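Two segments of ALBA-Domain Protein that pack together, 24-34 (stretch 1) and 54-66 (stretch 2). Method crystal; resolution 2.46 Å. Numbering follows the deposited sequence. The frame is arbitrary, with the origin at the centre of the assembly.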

# COMPACT_ATOMS: atom_id res chain seq x y z
N LEU A 24 -13.71 -0.21 10.04
CA LEU A 24 -15.10 -0.01 9.65
C LEU A 24 -15.61 -1.15 8.79
O LEU A 24 -16.75 -1.61 8.96
CB LEU A 24 -15.25 1.33 8.93
CG LEU A 24 -16.61 1.63 8.29
CD1 LEU A 24 -17.71 1.63 9.33
CD2 LEU A 24 -16.56 2.97 7.56
N PHE A 25 -14.78 -1.64 7.85
CA PHE A 25 -15.21 -2.73 6.99
C PHE A 25 -15.32 -4.04 7.76
O PHE A 25 -16.16 -4.89 7.42
CB PHE A 25 -14.25 -2.89 5.81
CG PHE A 25 -14.13 -1.67 4.95
CD1 PHE A 25 -15.26 -1.01 4.50
CD2 PHE A 25 -12.88 -1.18 4.59
CE1 PHE A 25 -15.15 0.12 3.71
CE2 PHE A 25 -12.76 -0.05 3.80
CZ PHE A 25 -13.90 0.60 3.36
N VAL A 26 -14.49 -4.23 8.78
CA VAL A 26 -14.64 -5.40 9.65
C VAL A 26 -15.96 -5.34 10.41
O VAL A 26 -16.68 -6.34 10.51
CB VAL A 26 -13.43 -5.50 10.61
CG1 VAL A 26 -13.76 -6.41 11.78
CG2 VAL A 26 -12.20 -6.01 9.87
N ASP A 27 -16.30 -4.16 10.93
CA ASP A 27 -17.56 -4.02 11.67
C ASP A 27 -18.76 -4.18 10.75
O ASP A 27 -19.75 -4.82 11.13
CB ASP A 27 -17.59 -2.66 12.38
CG ASP A 27 -16.56 -2.56 13.48
OD1 ASP A 27 -16.02 -3.62 13.89
OD2 ASP A 27 -16.28 -1.44 13.94
N ILE A 28 -18.71 -3.58 9.56
CA ILE A 28 -19.81 -3.71 8.61
C ILE A 28 -20.03 -5.18 8.25
O ILE A 28 -21.16 -5.67 8.22
CB ILE A 28 -19.55 -2.86 7.36
CG1 ILE A 28 -19.72 -1.37 7.68
CG2 ILE A 28 -20.49 -3.26 6.23
CD1 ILE A 28 -19.21 -0.46 6.59
N THR A 29 -18.94 -5.90 7.98
CA THR A 29 -19.05 -7.32 7.65
C THR A 29 -19.65 -8.11 8.81
O THR A 29 -20.52 -8.97 8.60
CB THR A 29 -17.67 -7.88 7.29
OG1 THR A 29 -17.08 -7.08 6.25
CG2 THR A 29 -17.79 -9.32 6.80
N LYS A 30 -19.22 -7.82 10.04
CA LYS A 30 -19.79 -8.49 11.20
C LYS A 30 -21.27 -8.16 11.36
O LYS A 30 -22.09 -9.04 11.64
CB LYS A 30 -19.02 -8.11 12.46
CG LYS A 30 -17.71 -8.85 12.64
CD LYS A 30 -17.13 -8.62 14.03
CE LYS A 30 -16.42 -7.28 14.12
NZ LYS A 30 -15.59 -7.17 15.36
N HIS A 31 -21.63 -6.88 11.18
CA HIS A 31 -23.02 -6.48 11.33
C HIS A 31 -23.90 -7.11 10.25
O HIS A 31 -25.04 -7.50 10.53
CB HIS A 31 -23.13 -4.95 11.28
CG HIS A 31 -24.53 -4.44 11.14
ND1 HIS A 31 -25.43 -4.47 12.18
CD2 HIS A 31 -25.17 -3.90 10.09
CE1 HIS A 31 -26.58 -3.96 11.77
NE2 HIS A 31 -26.45 -3.60 10.50
N LEU A 32 -23.39 -7.21 9.02
CA LEU A 32 -24.19 -7.78 7.94
C LEU A 32 -24.42 -9.27 8.16
O LEU A 32 -25.52 -9.77 7.91
CB LEU A 32 -23.51 -7.54 6.60
CG LEU A 32 -23.57 -6.11 6.04
CD1 LEU A 32 -22.69 -5.99 4.80
CD2 LEU A 32 -25.00 -5.71 5.73
N LEU A 33 -23.41 -9.98 8.65
CA LEU A 33 -23.59 -11.40 8.93
C LEU A 33 -24.56 -11.62 10.09
O LEU A 33 -25.40 -12.52 10.04
CB LEU A 33 -22.24 -12.06 9.25
CG LEU A 33 -21.24 -12.19 8.10
CD1 LEU A 33 -19.90 -12.69 8.61
CD2 LEU A 33 -21.78 -13.11 7.02
N HIS A 34 -24.48 -10.76 11.11
CA HIS A 34 -25.38 -10.89 12.25
C HIS A 34 -26.82 -10.55 11.89
O HIS A 34 -27.75 -11.08 12.50
CB HIS A 34 -24.89 -10.00 13.39
CG HIS A 34 -25.81 -9.94 14.57
ND1 HIS A 34 -26.07 -11.04 15.37
CD2 HIS A 34 -26.54 -8.92 15.08
CE1 HIS A 34 -26.92 -10.69 16.32
NE2 HIS A 34 -27.22 -9.41 16.17
N SER A 54 -6.28 -7.71 4.55
CA SER A 54 -6.12 -7.43 5.97
C SER A 54 -7.47 -7.38 6.69
O SER A 54 -7.55 -7.76 7.86
CB SER A 54 -5.38 -6.11 6.16
OG SER A 54 -5.63 -5.55 7.44
N VAL A 55 -8.52 -6.94 6.01
CA VAL A 55 -9.85 -6.93 6.61
C VAL A 55 -10.31 -8.36 6.90
O VAL A 55 -10.88 -8.64 7.96
CB VAL A 55 -10.85 -6.18 5.71
CG1 VAL A 55 -12.28 -6.53 6.08
CG2 VAL A 55 -10.62 -4.68 5.80
N VAL A 56 -10.04 -9.28 5.97
CA VAL A 56 -10.47 -10.66 6.16
C VAL A 56 -9.60 -11.36 7.20
O VAL A 56 -10.10 -12.14 8.02
CB VAL A 56 -10.44 -11.41 4.81
CG1 VAL A 56 -10.63 -12.90 5.01
CG2 VAL A 56 -11.51 -10.85 3.88
N GLU A 57 -8.30 -11.08 7.20
CA GLU A 57 -7.42 -11.67 8.21
C GLU A 57 -7.77 -11.20 9.61
O GLU A 57 -7.66 -11.97 10.57
CB GLU A 57 -5.96 -11.35 7.89
CG GLU A 57 -5.38 -12.14 6.72
CD GLU A 57 -5.62 -13.64 6.84
OE1 GLU A 57 -5.33 -14.20 7.92
OE2 GLU A 57 -6.09 -14.25 5.86
N MET A 58 -8.21 -9.95 9.75
CA MET A 58 -8.66 -9.47 11.05
C MET A 58 -9.90 -10.23 11.51
O MET A 58 -10.01 -10.60 12.69
CB MET A 58 -8.95 -7.97 10.99
CG MET A 58 -7.71 -7.10 11.08
SD MET A 58 -8.12 -5.35 11.18
CE MET A 58 -8.96 -5.29 12.77
N LEU A 59 -10.84 -10.47 10.60
CA LEU A 59 -12.01 -11.27 10.94
C LEU A 59 -11.63 -12.70 11.28
O LEU A 59 -12.27 -13.34 12.12
CB LEU A 59 -13.02 -11.25 9.79
CG LEU A 59 -13.71 -9.91 9.50
CD1 LEU A 59 -13.98 -9.76 8.02
CD2 LEU A 59 -14.99 -9.80 10.30
N LYS A 60 -10.58 -13.23 10.63
CA LYS A 60 -10.11 -14.58 10.93
C LYS A 60 -9.42 -14.64 12.29
O LYS A 60 -9.54 -15.65 12.99
CB LYS A 60 -9.19 -15.07 9.82
CG LYS A 60 -9.95 -15.48 8.56
CD LYS A 60 -9.05 -15.65 7.35
CE LYS A 60 -8.12 -16.84 7.50
NZ LYS A 60 -7.14 -16.89 6.37
N ASP A 61 -8.69 -13.59 12.67
CA ASP A 61 -8.06 -13.56 13.99
C ASP A 61 -9.10 -13.55 15.10
O ASP A 61 -8.91 -14.15 16.16
CB ASP A 61 -7.17 -12.32 14.14
CG ASP A 61 -5.79 -12.51 13.57
OD1 ASP A 61 -5.44 -13.63 13.17
OD2 ASP A 61 -5.03 -11.51 13.55
N GLN A 62 -10.20 -12.83 14.90
CA GLN A 62 -11.30 -12.83 15.85
C GLN A 62 -12.15 -14.09 15.76
O GLN A 62 -13.14 -14.20 16.49
CB GLN A 62 -12.19 -11.59 15.63
CG GLN A 62 -11.44 -10.26 15.69
CD GLN A 62 -12.34 -9.06 15.39
OE1 GLN A 62 -13.56 -9.15 15.47
NE2 GLN A 62 -11.72 -7.94 15.04
N GLN A 63 -11.79 -15.02 14.87
CA GLN A 63 -12.49 -16.30 14.72
C GLN A 63 -13.97 -16.08 14.42
O GLN A 63 -14.84 -16.81 14.90
CB GLN A 63 -12.31 -17.18 15.96
N MET A 64 -14.26 -15.06 13.61
CA MET A 64 -15.64 -14.70 13.28
C MET A 64 -16.11 -15.26 11.95
O MET A 64 -17.29 -15.59 11.81
CB MET A 64 -15.79 -13.17 13.24
CG MET A 64 -15.43 -12.48 14.54
SD MET A 64 -16.51 -12.97 15.89
CE MET A 64 -17.77 -11.70 15.76
N VAL A 65 -15.22 -15.38 10.96
CA VAL A 65 -15.61 -15.80 9.62
C VAL A 65 -14.76 -16.97 9.18
O VAL A 65 -13.70 -17.27 9.75
CB VAL A 65 -15.51 -14.65 8.59
CG1 VAL A 65 -16.19 -13.39 9.11
CG2 VAL A 65 -14.05 -14.38 8.25
N VAL A 66 -15.23 -17.64 8.13
CA VAL A 66 -14.45 -18.62 7.39
C VAL A 66 -14.52 -18.24 5.92
O VAL A 66 -15.57 -17.82 5.42
CB VAL A 66 -14.96 -20.06 7.61
CG1 VAL A 66 -14.58 -20.55 9.00
CG2 VAL A 66 -16.46 -20.14 7.41

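The two helices cross at 59° with axes 9.4 Å apart at closest approach, and small branched residues sit where the backbones come nearest. Val26 and Val55, both t at chi1, pair there: Val26 CG2 lies 3.8 Å from Val55 CG1 and 3.5 Å from the backbone Val55 O, so the methyl rests against the opposing helix itself. Val26 CG1 reaches 3.9 Å from Leu59 CD2, so both branches of this buried valine are used.

Leu59 starts sideways, but chi1 m with chi2 off-well at 146° brings its end inward. Its CD1 meets Thr29 CG2 at 4.0 Å and its CD2 packs 3.7 Å from Lys30 CG. Thr29 suits a buried helical site because its m rotamer lets OG1 bond back to Phe25 O at 2.6 Å, leaving the methyl for the apolar contact.

Lys30 serves two chemistries. Its m, t, m, t chain lays CD 3.6 Å from Met64 CE, then delivers NZ to Gln62 OE1 in a 2.8 Å hydrogen bond, the one polar link across the contact. Gln62, m then t, extends from the helix end to receive it. The Schellman turn at Gln63, with positive phi, leads the chain into Met64 and then Val65, whose CG1 meets Leu33 CD1 at 3.8 Å.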